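Chitin oligosaccharide binding protein NagB2 (Paenibacillus sp. FPU-7, PDB 7EHU) binds chitin oligosaccharides such as di-N-acetylchitobiose and tri-N-acetylchitotriose, probably as the extracellular solute-binding component of a sugar uptake system. Local coordinates at residues Leu112-Ile117 / Gly137-Leu142; Asp125-Leu130 / Pro356-Val361. All blocks are in the same frame, centred on the assembly; numbering follows the deposited sequence.

Interaction 1. Residues Leu112-Ile117 / Gly137-Leu142; sequences LPLNDI and GKIYGL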
loop_
_atom_site.group_PDB
_atom_site.type_symbol
_atom_site.label_atom_id
_atom_site.label_comp_id
_atom_site.label_asym_id
_atom_site.label_seq_id
_atom_site.Cartn_x
_atom_site.Cartn_y
_atom_site.Cartn_z
ATOM N N LEU A 112 2.866 0.930 22.005
ATOM C CA LEU A 112 4.104 0.819 22.777
ATOM C C LEU A 112 5.202 1.642 22.121
ATOM O O LEU A 112 5.505 1.404 20.949
ATOM C CB LEU A 112 4.513 -0.658 22.827
ATOM C CG LEU A 112 5.662 -1.026 23.767
ATOM C CD1 LEU A 112 5.212 -0.936 25.219
ATOM C CD2 LEU A 112 6.185 -2.418 23.453
ATOM N N PRO A 113 5.845 2.585 22.824
ATOM C CA PRO A 113 7.022 3.241 22.241
ATOM C C PRO A 113 8.184 2.255 22.202
ATOM O O PRO A 113 8.421 1.492 23.144
ATOM C CB PRO A 113 7.281 4.425 23.182
ATOM C CG PRO A 113 6.694 4.019 24.466
ATOM C CD PRO A 113 5.525 3.108 24.159
ATOM N N LEU A 114 8.917 2.274 21.089
ATOM C CA LEU A 114 9.891 1.227 20.789
ATOM C C LEU A 114 11.350 1.665 20.867
ATOM O O LEU A 114 12.232 0.827 20.671
ATOM C CB LEU A 114 9.628 0.654 19.396
ATOM C CG LEU A 114 8.237 0.072 19.181
ATOM C CD1 LEU A 114 8.063 -0.430 17.776
ATOM C CD2 LEU A 114 7.955 -1.036 20.176
ATOM N N ASN A 115 11.637 2.933 21.166
ATOM C CA ASN A 115 13.016 3.419 21.059
ATOM C C ASN A 115 13.979 2.589 21.915
ATOM O O ASN A 115 15.052 2.176 21.453
ATOM C CB ASN A 115 13.085 4.901 21.451
ATOM C CG ASN A 115 12.195 5.795 20.585
ATOM O OD1 ASN A 115 11.004 5.556 20.443
ATOM N ND2 ASN A 115 12.769 6.853 20.051
ATOM N N ASP A 116 13.633 2.359 23.187
ATOM C CA ASP A 116 14.530 1.602 24.057
ATOM C C ASP A 116 14.644 0.154 23.601
ATOM O O ASP A 116 15.729 -0.437 23.659
ATOM C CB ASP A 116 14.040 1.676 25.505
ATOM C CG ASP A 116 14.561 2.899 26.244
ATOM O OD1 ASP A 116 15.295 3.715 25.634
ATOM O OD2 ASP A 116 14.245 3.040 27.455
ATOM N N ILE A 117 13.534 -0.434 23.156
ATOM C CA ILE A 117 13.590 -1.794 22.642
ATOM C C ILE A 117 14.523 -1.875 21.448
ATOM O O ILE A 117 15.317 -2.817 21.324
ATOM C CB ILE A 117 12.178 -2.295 22.293
ATOM C CG1 ILE A 117 11.402 -2.551 23.577
ATOM C CG2 ILE A 117 12.243 -3.547 21.404
ATOM C CD1 ILE A 117 9.903 -2.526 23.390
ATOM N N GLY A 137 9.165 12.084 18.156
ATOM C CA GLY A 137 10.433 11.417 18.377
ATOM C C GLY A 137 10.371 9.967 18.820
ATOM O O GLY A 137 11.412 9.303 18.843
ATOM N N LYS A 138 9.203 9.411 19.120
ATOM C CA LYS A 138 9.172 8.070 19.713
ATOM C C LYS A 138 8.606 7.231 18.546
ATOM O O LYS A 138 7.762 7.699 17.744
ATOM C CB LYS A 138 8.078 8.136 20.702
ATOM C CG LYS A 138 8.378 9.154 21.895
ATOM C CD LYS A 138 7.284 9.153 23.001
ATOM C CE LYS A 138 6.499 9.930 21.788
ATOM N NZ LYS A 138 5.159 10.417 21.660
ATOM N N ILE A 139 9.095 6.013 18.445
ATOM C CA ILE A 139 8.787 5.107 17.356
ATOM C C ILE A 139 7.690 4.171 17.838
ATOM O O ILE A 139 7.836 3.535 18.883
ATOM C CB ILE A 139 10.058 4.338 16.959
ATOM C CG1 ILE A 139 11.125 5.298 16.400
ATOM C CG2 ILE A 139 9.734 3.250 15.957
ATOM C CD1 ILE A 139 12.550 4.836 16.613
ATOM N N TYR A 140 6.615 4.053 17.059
ATOM C CA TYR A 140 5.434 3.308 17.482
ATOM C C TYR A 140 5.076 2.144 16.566
ATOM O O TYR A 140 4.029 1.523 16.748
ATOM C CB TYR A 140 4.247 4.260 17.612
ATOM C CG TYR A 140 4.367 5.208 18.777
ATOM C CD1 TYR A 140 4.186 4.766 20.088
ATOM C CD2 TYR A 140 4.656 6.553 18.571
ATOM C CE1 TYR A 140 4.280 5.641 21.165
ATOM C CE2 TYR A 140 4.751 7.435 19.629
ATOM C CZ TYR A 140 4.545 6.975 20.925
ATOM O OH TYR A 140 4.657 7.873 21.960
ATOM N N GLY A 141 5.927 1.806 15.617
ATOM C CA GLY A 141 5.726 0.627 14.789
ATOM C C GLY A 141 6.929 0.452 13.892
ATOM O O GLY A 141 7.771 1.346 13.788
ATOM N N LEU A 142 6.988 -0.705 13.230
ATOM C CA LEU A 142 8.167 -1.081 12.454
ATOM C C LEU A 142 7.714 -1.577 11.087
ATOM O O LEU A 142 7.027 -2.606 11.000
ATOM C CB LEU A 142 9.004 -2.147 13.157
ATOM C CG LEU A 142 9.519 -1.704 14.518
ATOM C CD1 LEU A 142 10.159 -2.869 15.250
ATOM C CD2 LEU A 142 10.513 -0.545 14.443
HETATM O O HOH W 1 4.289 -0.178 18.917
#
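Leu114 and Asn115 bond to the backbone of Ile139, joining the start of helix 115-121 to the start of strand 138-154 in a periplasmic-binding-protein fold. Three hydrogen bonds carry the polar part. The backbone N of Leu114 donates to Ile139 O at 2.8 Å, and the Asn115 carboxamide uses both ends, on Ile139 of the strand and on Gly137 just before it: OD1 accepts from Ile139 N at 2.8 Å, nearly straight at 165°, while ND2 donates a hydrogen bond to Gly137 O, in its carbonyl plane on a lone pair, at 3.1 Å. In Asn115, chi1 of -59° sets CG beside the backbone N, anti to the carbonyl carbon; from there the two bonds hold the amide and fix its rotation. An alanine here would probably leave Ile139 N and Gly137 O without these mates, with Leu114 N to Ile139 O still in place. Water also joins the segments, one molecule lying 2.8 Å from both Leu112 O and Tyr140 O and bridging them.

Apolar contacts flank these bonds. Pro113 CB lies 3.8 Å from Tyr140 CE1, the two side chains crossing at a slant, and the Tyr140 side chain continues onto Thr102 and Ala106 of helix 100-107. Leu118, further along helix 115-121, packs on both Ile139 and Leu142. Tip to tip with Leu142, Leu114 brings its CD1 to 3.8 Å from Leu142 CG.

Interaction 2. Residues Asp125-Leu130 / Pro356-Val361; sequences DKFFEL and PSMKGV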
loop_
_atom_site.group_PDB
_atom_site.type_symbol
_atom_site.label_atom_id
_atom_site.label_comp_id
_atom_site.label_asym_id
_atom_site.label_seq_id
_atom_site.Cartn_x
_atom_site.Cartn_y
_atom_site.Cartn_z
ATOM N N ASP A 125 19.080 1.848 13.941
ATOM C CA ASP A 125 19.482 2.451 12.677
ATOM C C ASP A 125 19.260 1.546 11.467
ATOM O O ASP A 125 19.784 1.839 10.384
ATOM C CB ASP A 125 20.969 2.803 12.746
ATOM C CG ASP A 125 21.326 3.530 14.020
ATOM O OD1 ASP A 125 20.950 4.707 14.106
ATOM O OD2 ASP A 125 21.996 2.959 14.915
ATOM N N LYS A 126 18.531 0.446 11.625
ATOM C CA LYS A 126 18.496 -0.605 10.617
ATOM C C LYS A 126 17.435 -0.404 9.549
ATOM O O LYS A 126 17.466 -1.088 8.527
ATOM C CB LYS A 126 18.297 -1.957 11.308
ATOM C CG LYS A 126 19.556 -2.607 11.830
ATOM C CD LYS A 126 20.501 -1.706 12.580
ATOM C CE LYS A 126 21.806 -2.455 12.885
ATOM N NZ LYS A 126 22.568 -1.678 13.844
ATOM N N PHE A 127 16.491 0.492 9.748
ATOM C CA PHE A 127 15.389 0.684 8.817
ATOM C C PHE A 127 15.682 1.834 7.866
ATOM O O PHE A 127 16.229 2.854 8.255
ATOM C CB PHE A 127 14.085 0.925 9.595
ATOM C CG PHE A 127 13.653 -0.280 10.397
ATOM C CD1 PHE A 127 14.170 -0.520 11.656
ATOM C CD2 PHE A 127 12.776 -1.216 9.872
ATOM C CE1 PHE A 127 13.805 -1.623 12.370
ATOM C CE2 PHE A 127 12.420 -2.328 10.584
ATOM C CZ PHE A 127 12.919 -2.528 11.836
ATOM N N PHE A 128 15.279 1.686 6.610
ATOM C CA PHE A 128 15.439 2.799 5.680
ATOM C C PHE A 128 14.772 4.063 6.221
ATOM O O PHE A 128 15.350 5.154 6.170
ATOM C CB PHE A 128 14.864 2.445 4.306
ATOM C CG PHE A 128 15.674 1.444 3.537
ATOM C CD1 PHE A 128 16.872 1.790 2.947
ATOM C CD2 PHE A 128 15.240 0.142 3.419
ATOM C CE1 PHE A 128 17.603 0.844 2.237
ATOM C CE2 PHE A 128 15.973 -0.788 2.716
ATOM C CZ PHE A 128 17.147 -0.439 2.137
ATOM N N GLU A 129 13.525 3.954 6.675
ATOM C CA GLU A 129 12.761 5.122 7.106
ATOM C C GLU A 129 11.713 4.729 8.129
ATOM O O GLU A 129 10.795 3.969 7.800
ATOM C CB GLU A 129 12.052 5.778 5.926
ATOM C CG GLU A 129 12.936 6.455 4.916
ATOM C CD GLU A 129 12.172 7.174 3.806
ATOM O OE1 GLU A 129 10.919 7.300 3.874
ATOM O OE2 GLU A 129 12.849 7.709 2.897
ATOM N N LEU A 130 11.802 5.291 9.332
ATOM C CA LEU A 130 10.782 5.102 10.351
ATOM C C LEU A 130 9.862 6.316 10.493
ATOM O O LEU A 130 8.985 6.320 11.369
ATOM C CB LEU A 130 11.420 4.768 11.695
ATOM C CG LEU A 130 12.186 3.449 11.769
ATOM C CD1 LEU A 130 12.847 3.277 13.133
ATOM C CD2 LEU A 130 11.282 2.290 11.463
ATOM N N PRO A 356 12.563 -5.011 0.942
ATOM C CA PRO A 356 12.988 -4.871 2.348
ATOM C C PRO A 356 12.654 -3.523 2.966
ATOM O O PRO A 356 12.663 -2.477 2.307
ATOM C CB PRO A 356 14.505 -5.063 2.287
ATOM C CG PRO A 356 14.700 -5.929 1.082
ATOM C CD PRO A 356 13.680 -5.468 0.084
ATOM N N SER A 357 12.378 -3.562 4.267
ATOM C CA SER A 357 12.369 -2.344 5.071
ATOM C C SER A 357 13.678 -2.106 5.807
ATOM O O SER A 357 13.875 -1.008 6.342
ATOM C CB SER A 357 11.235 -2.392 6.089
ATOM O OG SER A 357 11.428 -3.497 6.946
ATOM N N MET A 358 14.564 -3.103 5.858
ATOM C CA MET A 358 15.833 -3.034 6.569
ATOM C C MET A 358 16.964 -2.967 5.562
ATOM O O MET A 358 16.867 -3.524 4.470
ATOM C CB MET A 358 15.991 -4.302 7.420
ATOM C CG MET A 358 14.987 -4.334 8.584
ATOM S SD MET A 358 15.131 -5.815 9.583
ATOM C CE MET A 358 16.657 -5.398 10.467
ATOM N N LYS A 359 18.022 -2.256 5.941
ATOM C CA LYS A 359 19.175 -2.023 5.077
ATOM C C LYS A 359 20.098 -3.232 4.996
ATOM O O LYS A 359 20.233 -4.001 5.933
ATOM C CB LYS A 359 20.000 -0.853 5.631
ATOM C CG LYS A 359 19.263 0.475 5.722
ATOM C CD LYS A 359 20.073 1.516 6.469
ATOM C CE LYS A 359 19.224 2.558 7.109
ATOM N NZ LYS A 359 19.973 3.414 8.036
ATOM N N GLY A 360 20.780 -3.363 3.865
ATOM C CA GLY A 360 21.845 -4.337 3.756
ATOM C C GLY A 360 21.483 -5.718 3.260
ATOM O O GLY A 360 22.339 -6.610 3.303
ATOM N N VAL A 361 20.253 -5.935 2.798
ATOM C CA VAL A 361 19.917 -7.228 2.203
ATOM C C VAL A 361 20.679 -7.351 0.885
ATOM O O VAL A 361 20.521 -6.489 0.020
ATOM C CB VAL A 361 18.403 -7.351 1.982
ATOM C CG1 VAL A 361 18.085 -8.624 1.229
ATOM C CG2 VAL A 361 17.649 -7.259 3.298
HETATM O O HOH W 2 12.197 1.265 6.560
#
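Phe127 and Met358 form a single beta bridge, CA atoms 4.4 Å apart, between the loop after helix 115-121 and the loop after helix 342-352, closed by Lys359 N donating to Lys126 O at 2.9 Å and Phe128 N donating to Ser357 O at 3.0 Å. Ser357 O also accepts from a water that in turn takes the N-H of Glu129. Gln345 OE1 of helix 342-352 takes the N-H groups of Ser357 and Met358.

Side chains pack around this bridge. Met358 lays CG over a face of the Phe127 ring, 4.2 Å from its centroid, and SD stands obliquely to the same ring in a Met-aromatic contact. Around Phe128 the partner is Lys359, whose CG sits over one face, displaced toward the rim, in a CH-pi contact; the two side chains run past each other in opposite directions. Trp314 of strand 309-320 also meets the Phe128 ring. Extended beyond CG, the Lys359 chain brings NZ into a 2.8 Å hydrogen bond with Asp125 O. Ser357 OG hydrogen-bonds to Pro143 O, tying this loop to strand 138-154.

The lysine thus serves both chemistries, its methylene giving a CH-pi contact and its ammonium a bond to a main-chain carbonyl, while the Asp125 carboxylate, OD1 6.3 Å from Lys359 NZ, probably adds only a longer-range attraction.

Overall arrangement
Interactions 1 and 2 show how neighbouring contacts can share a hydrophobic seam: their centres are 15 Å apart, and their segments alternate along the chain. The loop 125-130 lies between the two segments of interaction 1 in sequence and folds back on the second. Leu130 CD1 packs 3.8 Å from Ile139 CD1, and Phe127 CE1 lies 4.0 Å from Leu142 CD2, so Leu130 and Phe127 each meet a residue of 137-142. Interaction 2 approaches the bound sugar more closely, with the Ser357 side chain about 8 Å from an N-acetylglucosamine unit, whereas the Leu142 side chain in interaction 1 is about 10 Å away.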